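Local coordinates for putative acetyl xylan esterase (Cellvibrio japonicus, PDB 2W9X), which removes acetyl groups from acetylated plant cell-wall polysaccharides, acting on xylan and, with a large preference, on glucomannan, at residues Y48-W52 / L218-N224; L66-D72 / G122-Y128; L183-F188 / L349-Q354; V274-K278 / Q311-L317. One frame throughout, in Å; residues are numbered along the deposited sequence.

Contact 1. Residues Y48-W52 / L218-N224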
loop_
_atom_site.group_PDB
_atom_site.type_symbol
_atom_site.label_atom_id
_atom_site.label_comp_id
_atom_site.label_asym_id
_atom_site.label_seq_id
_atom_site.Cartn_x
_atom_site.Cartn_y
_atom_site.Cartn_z
ATOM N N TYR B 48 -17.577 16.310 30.288
ATOM C CA TYR B 48 -16.750 15.746 29.247
ATOM C C TYR B 48 -15.475 16.582 29.198
ATOM O O TYR B 48 -15.516 17.764 28.857
ATOM C CB TYR B 48 -17.501 15.783 27.908
ATOM C CG TYR B 48 -18.916 15.246 27.995
ATOM C CD1 TYR B 48 -19.178 13.874 27.894
ATOM C CD2 TYR B 48 -19.995 16.103 28.208
ATOM C CE1 TYR B 48 -20.490 13.374 27.990
ATOM C CE2 TYR B 48 -21.302 15.612 28.311
ATOM C CZ TYR B 48 -21.542 14.252 28.189
ATOM O OH TYR B 48 -22.838 13.774 28.297
ATOM N N THR B 49 -14.365 15.975 29.612
ATOM C CA THR B 49 -13.034 16.614 29.582
ATOM C C THR B 49 -12.210 16.065 28.404
ATOM O O THR B 49 -12.188 14.858 28.171
ATOM C CB THR B 49 -12.294 16.439 30.949
ATOM O OG1 THR B 49 -13.132 16.914 32.003
ATOM C CG2 THR B 49 -10.980 17.212 31.002
ATOM N N TYR B 50 -11.555 16.956 27.656
ATOM C CA TYR B 50 -10.816 16.585 26.432
ATOM C C TYR B 50 -9.532 17.406 26.258
ATOM O O TYR B 50 -9.410 18.493 26.811
ATOM C CB TYR B 50 -11.717 16.766 25.199
ATOM C CG TYR B 50 -12.530 18.020 25.301
ATOM C CD1 TYR B 50 -13.795 18.008 25.920
ATOM C CD2 TYR B 50 -12.010 19.242 24.855
ATOM C CE1 TYR B 50 -14.534 19.186 26.052
ATOM C CE2 TYR B 50 -12.730 20.414 24.982
ATOM C CZ TYR B 50 -13.988 20.382 25.583
ATOM O OH TYR B 50 -14.695 21.545 25.704
ATOM N N SER B 51 -8.579 16.889 25.477
ATOM C CA SER B 51 -7.360 17.654 25.139
ATOM C C SER B 51 -6.793 17.359 23.747
ATOM O O SER B 51 -6.146 18.227 23.137
ATOM C CB SER B 51 -6.272 17.470 26.197
ATOM O OG SER B 51 -5.974 16.101 26.348
ATOM N N TRP B 52 -7.029 16.144 23.243
ATOM C CA TRP B 52 -6.610 15.787 21.887
ATOM C C TRP B 52 -7.391 16.657 20.881
ATOM O O TRP B 52 -8.495 17.122 21.188
ATOM C CB TRP B 52 -6.823 14.294 21.611
ATOM C CG TRP B 52 -5.872 13.365 22.333
ATOM C CD1 TRP B 52 -6.143 12.649 23.454
ATOM C CD2 TRP B 52 -4.508 13.047 21.976
ATOM N NE1 TRP B 52 -5.042 11.908 23.831
ATOM C CE2 TRP B 52 -4.025 12.132 22.943
ATOM C CE3 TRP B 52 -3.649 13.452 20.944
ATOM C CZ2 TRP B 52 -2.720 11.601 22.907
ATOM C CZ3 TRP B 52 -2.342 12.921 20.905
ATOM C CH2 TRP B 52 -1.897 11.999 21.884
ATOM N N LEU B 218 2.778 9.496 24.428
ATOM C CA LEU B 218 1.579 10.274 24.709
ATOM C C LEU B 218 0.340 9.502 24.313
ATOM O O LEU B 218 -0.723 9.660 24.914
ATOM C CB LEU B 218 1.599 11.581 23.917
ATOM C CG LEU B 218 2.704 12.591 24.251
ATOM C CD1 LEU B 218 2.792 13.597 23.120
ATOM C CD2 LEU B 218 2.419 13.287 25.561
ATOM N N TYR B 219 0.504 8.664 23.290
ATOM C CA TYR B 219 -0.600 7.991 22.619
ATOM C C TYR B 219 -1.541 7.171 23.518
ATOM O O TYR B 219 -2.737 7.146 23.256
ATOM C CB TYR B 219 -0.101 7.148 21.432
ATOM C CG TYR B 219 -1.260 6.520 20.692
ATOM C CD1 TYR B 219 -1.953 7.230 19.688
ATOM C CD2 TYR B 219 -1.695 5.233 21.017
ATOM C CE1 TYR B 219 -3.043 6.662 19.041
ATOM C CE2 TYR B 219 -2.778 4.658 20.366
ATOM C CZ TYR B 219 -3.448 5.385 19.383
ATOM O OH TYR B 219 -4.519 4.789 18.761
ATOM N N PRO B 220 -1.019 6.484 24.559
ATOM C CA PRO B 220 -1.925 5.636 25.347
ATOM C C PRO B 220 -2.962 6.376 26.199
ATOM O O PRO B 220 -3.866 5.742 26.725
ATOM C CB PRO B 220 -0.967 4.865 26.272
ATOM C CG PRO B 220 0.376 4.972 25.608
ATOM C CD PRO B 220 0.362 6.359 25.055
ATOM N N TYR B 221 -2.838 7.693 26.325
ATOM C CA TYR B 221 -3.611 8.420 27.326
ATOM C C TYR B 221 -4.767 9.237 26.766
ATOM O O TYR B 221 -4.675 9.820 25.686
ATOM C CB TYR B 221 -2.690 9.266 28.214
ATOM C CG TYR B 221 -1.641 8.421 28.899
ATOM C CD1 TYR B 221 -1.959 7.655 30.029
ATOM C CD2 TYR B 221 -0.341 8.350 28.396
ATOM C CE1 TYR B 221 -1.001 6.854 30.650
ATOM C CE2 TYR B 221 0.626 7.553 29.009
ATOM C CZ TYR B 221 0.290 6.811 30.136
ATOM O OH TYR B 221 1.248 6.032 30.743
ATOM N N THR B 222 -5.860 9.240 27.532
ATOM C CA THR B 222 -7.098 9.968 27.227
ATOM C C THR B 222 -6.844 11.468 27.107
ATOM O O THR B 222 -7.471 12.158 26.281
ATOM C CB THR B 222 -8.153 9.707 28.334
ATOM O OG1 THR B 222 -8.406 8.304 28.410
ATOM C CG2 THR B 222 -9.479 10.427 28.053
ATOM N N LEU B 223 -5.931 11.963 27.944
ATOM C CA LEU B 223 -5.619 13.379 27.991
ATOM C C LEU B 223 -4.132 13.639 27.904
ATOM O O LEU B 223 -3.330 12.717 27.718
ATOM C CB LEU B 223 -6.178 14.027 29.268
ATOM C CG LEU B 223 -7.674 13.902 29.533
ATOM C CD1 LEU B 223 -8.011 14.448 30.903
ATOM C CD2 LEU B 223 -8.470 14.608 28.436
ATOM N N ASN B 224 -3.786 14.917 28.051
ATOM C CA ASN B 224 -2.431 15.434 27.930
ATOM C C ASN B 224 -1.558 15.059 29.125
ATOM O O ASN B 224 -0.500 15.653 29.328
ATOM C CB ASN B 224 -2.493 16.964 27.787
ATOM C CG ASN B 224 -3.002 17.645 29.055
ATOM O OD1 ASN B 224 -2.216 18.103 29.898
ATOM N ND2 ASN B 224 -4.323 17.675 29.219
HETATM O O HOH W 1 -9.130 14.145 24.973
#
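This is a buried interdomain contact, in which the end of strand 47-50 of the N-terminal β-sheet domain and the residues just after it meet an irregular segment of the SGNH (GDSL-like) esterase domain. A direct hydrogen bond runs from Trp52 NE1 to Tyr221 O (2.8 Å, N-H...O angle 161°), so the indole reads a main-chain carbonyl. Leu218 O and Thr222 O also lie at the indole edge, and Trp52 CH2 touches Leu218 CB at 4.1 Å. The carbonyl of Leu218 closes a type I turn by accepting Tyr221 N at 3.2 Å. A water bridges the two backbones, 2.8 Å from Ser51 N, which donates to it, and 2.9 Å from Thr222 O, which it approaches as donor. The CA-to-CB bond of Leu223 points away overall, but its CD2 comes within 3.7 Å of Tyr50 CA. Around this seam, Tyr48 and Tyr50 pair through their backbones with strand 122-128, Thr49 does so with Leu37, and Trp52 and Tyr219 both touch Asn195 of strand 191-196.

Contact 2. Residues L66-D72 / G122-Y128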
loop_
_atom_site.group_PDB
_atom_site.type_symbol
_atom_site.label_atom_id
_atom_site.label_comp_id
_atom_site.label_asym_id
_atom_site.label_seq_id
_atom_site.Cartn_x
_atom_site.Cartn_y
_atom_site.Cartn_z
ATOM N N LEU B 66 -32.110 25.756 22.974
ATOM C CA LEU B 66 -30.914 24.977 23.296
ATOM C C LEU B 66 -29.875 25.822 24.038
ATOM O O LEU B 66 -29.625 26.975 23.687
ATOM C CB LEU B 66 -30.301 24.377 22.018
ATOM C CG LEU B 66 -29.226 23.288 22.109
ATOM C CD1 LEU B 66 -29.785 21.981 22.692
ATOM C CD2 LEU B 66 -28.622 23.048 20.742
ATOM N N THR B 67 -29.283 25.236 25.071
ATOM C CA THR B 67 -28.166 25.853 25.772
ATOM C C THR B 67 -27.000 24.870 25.812
ATOM O O THR B 67 -27.177 23.666 26.051
ATOM C CB THR B 67 -28.553 26.289 27.209
ATOM O OG1 THR B 67 -29.530 27.335 27.145
ATOM C CG2 THR B 67 -27.343 26.802 27.991
ATOM N N LEU B 68 -25.811 25.398 25.560
ATOM C CA LEU B 68 -24.583 24.655 25.723
ATOM C C LEU B 68 -23.920 25.128 27.008
ATOM O O LEU B 68 -23.689 26.324 27.184
ATOM C CB LEU B 68 -23.658 24.900 24.528
ATOM C CG LEU B 68 -23.812 24.112 23.226
ATOM C CD1 LEU B 68 -25.111 24.408 22.483
ATOM C CD2 LEU B 68 -22.632 24.446 22.331
ATOM N N LYS B 69 -23.643 24.192 27.915
ATOM C CA LYS B 69 -22.911 24.500 29.134
ATOM C C LYS B 69 -21.437 24.219 28.908
ATOM O O LYS B 69 -21.050 23.084 28.610
ATOM C CB LYS B 69 -23.415 23.664 30.311
ATOM C CG LYS B 69 -24.803 24.001 30.812
ATOM C CD LYS B 69 -25.078 23.263 32.113
ATOM C CE LYS B 69 -24.638 24.056 33.355
ATOM N NZ LYS B 69 -25.668 25.039 33.807
ATOM N N PHE B 70 -20.623 25.255 29.067
ATOM C CA PHE B 70 -19.178 25.161 28.861
ATOM C C PHE B 70 -18.411 25.293 30.170
ATOM O O PHE B 70 -18.859 25.974 31.087
ATOM C CB PHE B 70 -18.701 26.303 27.962
ATOM C CG PHE B 70 -18.948 26.096 26.498
ATOM C CD1 PHE B 70 -18.156 25.213 25.757
ATOM C CD2 PHE B 70 -19.921 26.844 25.837
ATOM C CE1 PHE B 70 -18.368 25.052 24.392
ATOM C CE2 PHE B 70 -20.139 26.692 24.469
ATOM C CZ PHE B 70 -19.365 25.798 23.745
ATOM N N ASP B 71 -17.254 24.642 30.242
ATOM C CA ASP B 71 -16.188 25.021 31.171
ATOM C C ASP B 71 -14.876 24.907 30.405
ATOM O O ASP B 71 -14.108 23.947 30.577
ATOM C CB ASP B 71 -16.178 24.158 32.439
ATOM C CG ASP B 71 -15.268 24.732 33.537
ATOM O OD1 ASP B 71 -14.917 25.928 33.482
ATOM O OD2 ASP B 71 -14.899 23.988 34.467
ATOM N N ASP B 72 -14.648 25.880 29.523
ATOM C CA ASP B 72 -13.525 25.834 28.600
ATOM C C ASP B 72 -13.078 27.241 28.167
ATOM O O ASP B 72 -13.720 27.879 27.319
ATOM C CB ASP B 72 -13.910 24.985 27.379
ATOM C CG ASP B 72 -12.716 24.620 26.503
ATOM O OD1 ASP B 72 -11.700 25.344 26.503
ATOM O OD2 ASP B 72 -12.807 23.585 25.810
ATOM N N GLY B 122 -9.987 21.067 28.422
ATOM C CA GLY B 122 -11.232 21.844 28.477
ATOM C C GLY B 122 -12.398 20.946 28.838
ATOM O O GLY B 122 -12.318 19.730 28.673
ATOM N N ARG B 123 -13.482 21.534 29.339
ATOM C CA ARG B 123 -14.668 20.752 29.659
ATOM C C ARG B 123 -15.926 21.251 28.947
ATOM O O ARG B 123 -16.178 22.459 28.854
ATOM C CB ARG B 123 -14.900 20.698 31.176
ATOM C CG ARG B 123 -13.626 20.505 32.010
ATOM C CD ARG B 123 -13.909 19.917 33.384
ATOM N NE ARG B 123 -14.536 20.869 34.298
ATOM C CZ ARG B 123 -15.851 20.993 34.466
ATOM N NH1 ARG B 123 -16.673 20.234 33.758
ATOM N NH2 ARG B 123 -16.354 21.876 35.332
ATOM N N PHE B 124 -16.704 20.298 28.436
ATOM C CA PHE B 124 -18.054 20.552 27.946
ATOM C C PHE B 124 -19.028 19.880 28.906
ATOM O O PHE B 124 -18.832 18.716 29.282
ATOM C CB PHE B 124 -18.220 20.006 26.527
ATOM C CG PHE B 124 -19.594 20.200 25.939
ATOM C CD1 PHE B 124 -20.147 21.473 25.813
ATOM C CD2 PHE B 124 -20.314 19.107 25.458
ATOM C CE1 PHE B 124 -21.413 21.647 25.250
ATOM C CE2 PHE B 124 -21.577 19.276 24.881
ATOM C CZ PHE B 124 -22.120 20.545 24.774
ATOM N N LEU B 125 -20.067 20.616 29.295
ATOM C CA LEU B 125 -21.037 20.145 30.281
ATOM C C LEU B 125 -22.415 19.777 29.706
ATOM O O LEU B 125 -23.358 19.556 30.469
ATOM C CB LEU B 125 -21.189 21.171 31.417
ATOM C CG LEU B 125 -19.979 21.477 32.304
ATOM C CD1 LEU B 125 -20.375 22.380 33.465
ATOM C CD2 LEU B 125 -19.417 20.197 32.838
ATOM N N GLY B 126 -22.541 19.728 28.380
ATOM C CA GLY B 126 -23.760 19.199 27.756
ATOM C C GLY B 126 -24.693 20.154 27.031
ATOM O O GLY B 126 -24.522 21.383 27.074
ATOM N N PHE B 127 -25.685 19.549 26.361
ATOM C CA PHE B 127 -26.752 20.243 25.634
ATOM C C PHE B 127 -28.042 20.254 26.459
ATOM O O PHE B 127 -28.651 19.197 26.667
ATOM C CB PHE B 127 -27.044 19.529 24.306
ATOM C CG PHE B 127 -25.883 19.496 23.343
ATOM C CD1 PHE B 127 -25.569 20.611 22.569
ATOM C CD2 PHE B 127 -25.132 18.334 23.180
ATOM C CE1 PHE B 127 -24.505 20.580 21.667
ATOM C CE2 PHE B 127 -24.067 18.293 22.279
ATOM C CZ PHE B 127 -23.754 19.420 21.519
ATOM N N TYR B 128 -28.469 21.448 26.886
ATOM C CA TYR B 128 -29.628 21.611 27.773
ATOM C C TYR B 128 -30.839 22.244 27.075
ATOM O O TYR B 128 -30.678 23.109 26.198
ATOM C CB TYR B 128 -29.232 22.399 29.031
ATOM C CG TYR B 128 -28.474 21.554 30.034
ATOM C CD1 TYR B 128 -29.043 21.223 31.258
ATOM C CD2 TYR B 128 -27.196 21.061 29.744
ATOM C CE1 TYR B 128 -28.358 20.433 32.182
ATOM C CE2 TYR B 128 -26.503 20.263 30.659
ATOM C CZ TYR B 128 -27.088 19.956 31.874
ATOM O OH TYR B 128 -26.413 19.171 32.785
#
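Phe70, Phe124, Leu68, Phe127 and Leu66 form the apolar centre beneath two antiparallel strands of the β-sandwich-like N-terminal domain. Leu68 CG meets the edge of the Phe124 ring at CE1 (4.0 Å), Leu68 CD1 reaches Phe127 CD1 (3.8 Å), and the Phe70 and Phe124 rings sit obliquely, centroids 5.8 Å apart. Leu111 of strand 108-113 and Phe57 of strand 56-62, from the other sheet, cover this face. The strand axes run 4.5 Å apart at 171°, joined by six backbone hydrogen bonds. Between Leu68 and Phe70 the register slips by one: Lys69 N donates to Gly126 O (3.1 Å) while Lys69 O accepts from Leu125 N (2.7 Å), a β bulge in which Gly126 adopts a positive phi of 110°. On the other face, Lys69 lays its CD over the Tyr128 ring, 3.9 Å from the centroid, and its NZ forms a salt bridge with Asp96. At the far end of that face, Asp71 OD2 forms a salt bridge with Arg123 NH2 at 2.7 Å.

Contact 3. Residues L183-F188 / L349-Q354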
loop_
_atom_site.group_PDB
_atom_site.type_symbol
_atom_site.label_atom_id
_atom_site.label_comp_id
_atom_site.label_asym_id
_atom_site.label_seq_id
_atom_site.Cartn_x
_atom_site.Cartn_y
_atom_site.Cartn_z
ATOM N N LEU B 183 -11.806 16.168 7.335
ATOM C CA LEU B 183 -12.338 16.289 5.971
ATOM C C LEU B 183 -12.463 14.929 5.292
ATOM O O LEU B 183 -13.464 14.661 4.626
ATOM C CB LEU B 183 -11.481 17.216 5.097
ATOM C CG LEU B 183 -11.282 18.694 5.426
ATOM C CD1 LEU B 183 -10.388 19.304 4.345
ATOM C CD2 LEU B 183 -12.613 19.474 5.593
ATOM N N THR B 184 -11.456 14.070 5.458
ATOM C CA THR B 184 -11.557 12.695 4.960
ATOM C C THR B 184 -12.717 11.912 5.610
ATOM O O THR B 184 -13.504 11.285 4.911
ATOM C CB THR B 184 -10.205 11.938 5.071
ATOM O OG1 THR B 184 -9.190 12.702 4.397
ATOM C CG2 THR B 184 -10.276 10.568 4.428
ATOM N N ALA B 185 -12.818 11.946 6.933
ATOM C CA ALA B 185 -13.876 11.219 7.634
ATOM C C ALA B 185 -15.284 11.662 7.177
ATOM O O ALA B 185 -16.183 10.843 6.999
ATOM C CB ALA B 185 -13.723 11.401 9.110
ATOM N N LYS B 186 -15.455 12.963 6.961
ATOM C CA LYS B 186 -16.761 13.518 6.574
ATOM C C LYS B 186 -17.233 13.087 5.182
ATOM O O LYS B 186 -18.446 12.932 4.955
ATOM C CB LYS B 186 -16.769 15.037 6.750
ATOM C CG LYS B 186 -16.858 15.434 8.238
ATOM C CD LYS B 186 -16.770 16.935 8.442
ATOM C CE LYS B 186 -17.004 17.289 9.895
ATOM N NZ LYS B 186 -16.930 18.770 10.108
ATOM N N ALA B 187 -16.284 12.852 4.269
ATOM C CA ALA B 187 -16.613 12.353 2.924
ATOM C C ALA B 187 -17.192 10.934 2.967
ATOM O O ALA B 187 -17.897 10.517 2.047
ATOM C CB ALA B 187 -15.392 12.412 1.997
ATOM N N PHE B 188 -16.902 10.201 4.040
ATOM C CA PHE B 188 -17.400 8.836 4.194
ATOM C C PHE B 188 -18.455 8.715 5.303
ATOM O O PHE B 188 -18.916 7.613 5.594
ATOM C CB PHE B 188 -16.236 7.866 4.457
ATOM C CG PHE B 188 -15.276 7.733 3.306
ATOM C CD1 PHE B 188 -15.579 6.912 2.218
ATOM C CD2 PHE B 188 -14.055 8.419 3.309
ATOM C CE1 PHE B 188 -14.688 6.785 1.130
ATOM C CE2 PHE B 188 -13.154 8.300 2.229
ATOM C CZ PHE B 188 -13.468 7.479 1.139
ATOM N N LEU B 349 -6.513 11.026 0.077
ATOM C CA LEU B 349 -6.985 9.967 0.972
ATOM C C LEU B 349 -8.368 9.434 0.572
ATOM O O LEU B 349 -8.590 8.217 0.526
ATOM C CB LEU B 349 -7.007 10.505 2.404
ATOM C CG LEU B 349 -5.666 10.603 3.142
ATOM C CD1 LEU B 349 -5.852 11.390 4.409
ATOM C CD2 LEU B 349 -5.145 9.205 3.467
ATOM N N ILE B 350 -9.292 10.351 0.282
ATOM C CA ILE B 350 -10.645 9.976 -0.157
ATOM C C ILE B 350 -10.633 9.057 -1.384
ATOM O O ILE B 350 -11.270 7.992 -1.383
ATOM C CB ILE B 350 -11.521 11.224 -0.408
ATOM C CG1 ILE B 350 -11.783 11.948 0.912
ATOM C CG2 ILE B 350 -12.832 10.848 -1.173
ATOM C CD1 ILE B 350 -12.177 13.433 0.782
ATOM N N THR B 351 -9.894 9.460 -2.415
ATOM C CA THR B 351 -9.729 8.671 -3.632
ATOM C C THR B 351 -9.097 7.307 -3.350
ATOM O O THR B 351 -9.528 6.291 -3.900
ATOM C CB THR B 351 -8.877 9.448 -4.674
ATOM O OG1 THR B 351 -9.429 10.761 -4.842
ATOM C CG2 THR B 351 -8.847 8.739 -6.024
ATOM N N HIS B 352 -8.067 7.295 -2.502
ATOM C CA HIS B 352 -7.401 6.058 -2.101
ATOM C C HIS B 352 -8.417 5.126 -1.442
ATOM O O HIS B 352 -8.524 3.966 -1.818
ATOM C CB HIS B 352 -6.241 6.357 -1.141
ATOM C CG HIS B 352 -5.452 5.146 -0.753
ATOM N ND1 HIS B 352 -4.409 4.662 -1.515
ATOM C CD2 HIS B 352 -5.559 4.315 0.309
ATOM C CE1 HIS B 352 -3.907 3.585 -0.940
ATOM N NE2 HIS B 352 -4.586 3.352 0.169
ATOM N N LEU B 353 -9.166 5.649 -0.472
ATOM C CA LEU B 353 -10.101 4.826 0.304
ATOM C C LEU B 353 -11.314 4.355 -0.519
ATOM O O LEU B 353 -11.856 3.283 -0.257
ATOM C CB LEU B 353 -10.520 5.537 1.584
ATOM C CG LEU B 353 -9.360 5.649 2.572
ATOM C CD1 LEU B 353 -9.716 6.548 3.737
ATOM C CD2 LEU B 353 -8.941 4.264 3.057
ATOM N N GLN B 354 -11.691 5.145 -1.526
ATOM C CA GLN B 354 -12.768 4.811 -2.450
ATOM C C GLN B 354 -12.450 3.597 -3.309
ATOM O O GLN B 354 -13.358 2.913 -3.756
ATOM C CB GLN B 354 -13.095 6.006 -3.365
ATOM C CG GLN B 354 -14.027 7.039 -2.718
ATOM C CD GLN B 354 -14.238 8.300 -3.571
ATOM O OE1 GLN B 354 -13.570 8.510 -4.592
ATOM N NE2 GLN B 354 -15.158 9.150 -3.136
#
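Phe188, at the C-terminal end of segment 183-188, brings its ring up to helix 339-354: CZ lies 3.6 Å from Leu353 CB, CE2 4.1 Å from Ile350 CG1, and CE1 3.9 Å from Gln354 CG. Ile350 O approaches the ring edge, 3.4 Å from Phe188 CZ, but that carbonyl already accepts from Gln354 N (2.9 Å) in its own helix. Ile350 CD1 also reaches Ala187 CB, of the residue before Phe188, at 3.6 Å. The short helical segments cross at -41° with axes 9.9 Å apart, and the closest CA pair, Thr184 and Ile350, is separated by 5.9 Å. Both helices lie on one face of the parallel sheet in the α/β/α SGNH-hydrolase domain: Thr184 and Leu349 touch Phe147 of strand 144-149, and Leu353 packs on Ile145 of the same strand. Thr184 turns its methyl CG2 toward Ile350 CG1 and Leu353 CD1, 4.1 Å from each, while its OG1, hydrogen-bonded to Phe180 O in the preceding turn, still comes within 3.6 Å of Leu349 CD1.

Contact 4. Residues V274-K278 / Q311-L317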
loop_
_atom_site.group_PDB
_atom_site.type_symbol
_atom_site.label_atom_id
_atom_site.label_comp_id
_atom_site.label_asym_id
_atom_site.label_seq_id
_atom_site.Cartn_x
_atom_site.Cartn_y
_atom_site.Cartn_z
ATOM N N VAL B 274 7.425 -0.041 13.752
ATOM C CA VAL B 274 6.941 -1.415 13.537
ATOM C C VAL B 274 6.247 -1.910 14.801
ATOM O O VAL B 274 5.138 -2.463 14.740
ATOM C CB VAL B 274 8.076 -2.391 13.086
ATOM C CG1 VAL B 274 7.604 -3.857 13.090
ATOM C CG2 VAL B 274 8.586 -2.004 11.686
ATOM N N LYS B 275 6.887 -1.679 15.949
ATOM C CA LYS B 275 6.348 -2.116 17.249
ATOM C C LYS B 275 4.960 -1.515 17.483
ATOM O O LYS B 275 4.024 -2.212 17.909
ATOM C CB LYS B 275 7.298 -1.695 18.375
ATOM C CG LYS B 275 7.072 -2.375 19.724
ATOM C CD LYS B 275 7.611 -1.484 20.835
ATOM C CE LYS B 275 7.766 -2.224 22.142
ATOM N NZ LYS B 275 8.257 -1.271 23.178
ATOM N N PHE B 276 4.836 -0.222 17.189
ATOM C CA PHE B 276 3.582 0.524 17.397
ATOM C C PHE B 276 2.400 -0.021 16.592
ATOM O O PHE B 276 1.317 -0.255 17.130
ATOM C CB PHE B 276 3.799 2.005 17.060
ATOM C CG PHE B 276 2.592 2.883 17.338
ATOM C CD1 PHE B 276 1.946 2.843 18.587
ATOM C CD2 PHE B 276 2.116 3.754 16.366
ATOM C CE1 PHE B 276 0.839 3.661 18.846
ATOM C CE2 PHE B 276 1.007 4.581 16.616
ATOM C CZ PHE B 276 0.376 4.534 17.856
ATOM N N VAL B 277 2.619 -0.205 15.295
ATOM C CA VAL B 277 1.585 -0.705 14.402
ATOM C C VAL B 277 1.156 -2.113 14.831
ATOM O O VAL B 277 -0.044 -2.410 14.863
ATOM C CB VAL B 277 2.049 -0.675 12.925
ATOM C CG1 VAL B 277 1.069 -1.441 12.021
ATOM C CG2 VAL B 277 2.247 0.796 12.432
ATOM N N LYS B 278 2.129 -2.968 15.164
ATOM C CA LYS B 278 1.822 -4.300 15.729
ATOM C C LYS B 278 0.953 -4.236 16.981
ATOM O O LYS B 278 0.011 -5.009 17.106
ATOM C CB LYS B 278 3.089 -5.109 16.028
ATOM C CG LYS B 278 3.895 -5.517 14.798
ATOM C CD LYS B 278 5.090 -6.313 15.296
ATOM C CE LYS B 278 6.051 -6.623 14.186
ATOM N NZ LYS B 278 7.212 -7.402 14.720
ATOM N N GLN B 311 9.065 -4.352 6.744
ATOM C CA GLN B 311 9.294 -5.143 7.948
ATOM C C GLN B 311 8.006 -5.610 8.597
ATOM O O GLN B 311 7.975 -6.669 9.223
ATOM C CB GLN B 311 10.144 -4.360 8.949
ATOM C CG GLN B 311 11.627 -4.568 8.737
ATOM C CD GLN B 311 12.478 -3.883 9.769
ATOM O OE1 GLN B 311 13.658 -3.627 9.543
ATOM N NE2 GLN B 311 11.891 -3.587 10.912
ATOM N N LEU B 312 6.954 -4.808 8.456
ATOM C CA LEU B 312 5.625 -5.179 8.886
ATOM C C LEU B 312 5.102 -6.345 8.052
ATOM O O LEU B 312 4.686 -7.361 8.611
ATOM C CB LEU B 312 4.654 -3.987 8.840
ATOM C CG LEU B 312 4.780 -2.996 10.014
ATOM C CD1 LEU B 312 4.179 -1.620 9.630
ATOM C CD2 LEU B 312 4.167 -3.552 11.313
ATOM N N LYS B 313 5.141 -6.202 6.727
ATOM C CA LYS B 313 4.679 -7.260 5.815
ATOM C C LYS B 313 5.489 -8.546 5.976
ATOM O O LYS B 313 4.929 -9.632 6.011
ATOM C CB LYS B 313 4.738 -6.778 4.368
ATOM C CG LYS B 313 3.735 -5.712 4.051
ATOM C CD LYS B 313 3.864 -5.280 2.600
ATOM C CE LYS B 313 2.803 -4.259 2.220
ATOM N NZ LYS B 313 1.468 -4.913 2.075
ATOM N N GLY B 314 6.808 -8.399 6.103
ATOM C CA GLY B 314 7.729 -9.496 6.352
ATOM C C GLY B 314 7.443 -10.264 7.629
ATOM O O GLY B 314 7.691 -11.461 7.706
ATOM N N GLY B 315 6.908 -9.570 8.623
ATOM C CA GLY B 315 6.483 -10.201 9.873
ATOM C C GLY B 315 5.064 -10.755 9.827
ATOM O O GLY B 315 4.592 -11.357 10.802
ATOM N N GLY B 316 4.365 -10.557 8.715
ATOM C CA GLY B 316 3.034 -11.141 8.576
ATOM C C GLY B 316 1.865 -10.188 8.755
ATOM O O GLY B 316 0.721 -10.632 8.779
ATOM N N LEU B 317 2.146 -8.889 8.886
ATOM C CA LEU B 317 1.108 -7.871 8.989
ATOM C C LEU B 317 0.994 -7.170 7.644
ATOM O O LEU B 317 1.694 -6.187 7.373
ATOM C CB LEU B 317 1.428 -6.853 10.095
ATOM C CG LEU B 317 0.274 -5.971 10.617
ATOM C CD1 LEU B 317 0.581 -5.524 12.041
ATOM C CD2 LEU B 317 -0.004 -4.757 9.730
#
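Helices 262-283 and 300-314 meet here through branched aliphatic side chains, and their rotamers set the fit. Val274 and Val277, three residues apart and both near the t well (chi1 171° and 169°), direct their CA-to-CB bonds toward the partner segment. Leu312 leaves its own helix sideways, but its m,t conformation (chi1 -78°, chi2 159°) swings CD2 into the gap, where it lies 3.9 Å from Val274 CG1, 3.8 Å from Val277 CG1 and 4.0 Å from Lys278 CG. Leu317 adopts t,t instead (chi1 -162°, chi2 155°), bringing CD1 to 4.1 Å from both Val277 CG1 and Lys278 CA. Leu317 follows a Schellman motif at the end of helix 300-314: Gly316 has phi 103°, and the backbone closes back through Leu317 N to Leu312 O (3.0 Å) and Gly316 N to Lys313 O (2.9 Å). Lys278, extended from chi2 onward, contributes its aliphatic stem at the exposed margin. Beyond the pair, Val277 rests on Ile242 of the parallel sheet, and Gly314 O accepts from Lys326 of the second subunit. With no hydrogen bond between the segments, the contact is mainly van der Waals, between apolar side chains and the Lys278 stem.

How the contacts relate
Contacts 1 and 2 share the five-stranded antiparallel sheet, their centres 18 Å apart, and touch directly: Tyr50 OH lies 2.8 Å from Asp72 OD2. Contact 2 is nested within the loop closed by contact 1. In the esterase domain contact 4 is nested inside contact 3, both involving helices that flank the parallel sheet. Contact 1 also reaches contact 4, Tyr219 CD2 packing 3.7 Å from Phe276 CE1, whereas contacts 2 and 4 lie 42 Å apart between centres. Along the chain, contacts 1 and 3 cross. Contact 1 thus links the β domain to the catalytic domain, the Leu218 side chain about 9 Å from Gly199 and 10 Å from that of Asn247, probable transition-state stabilizers.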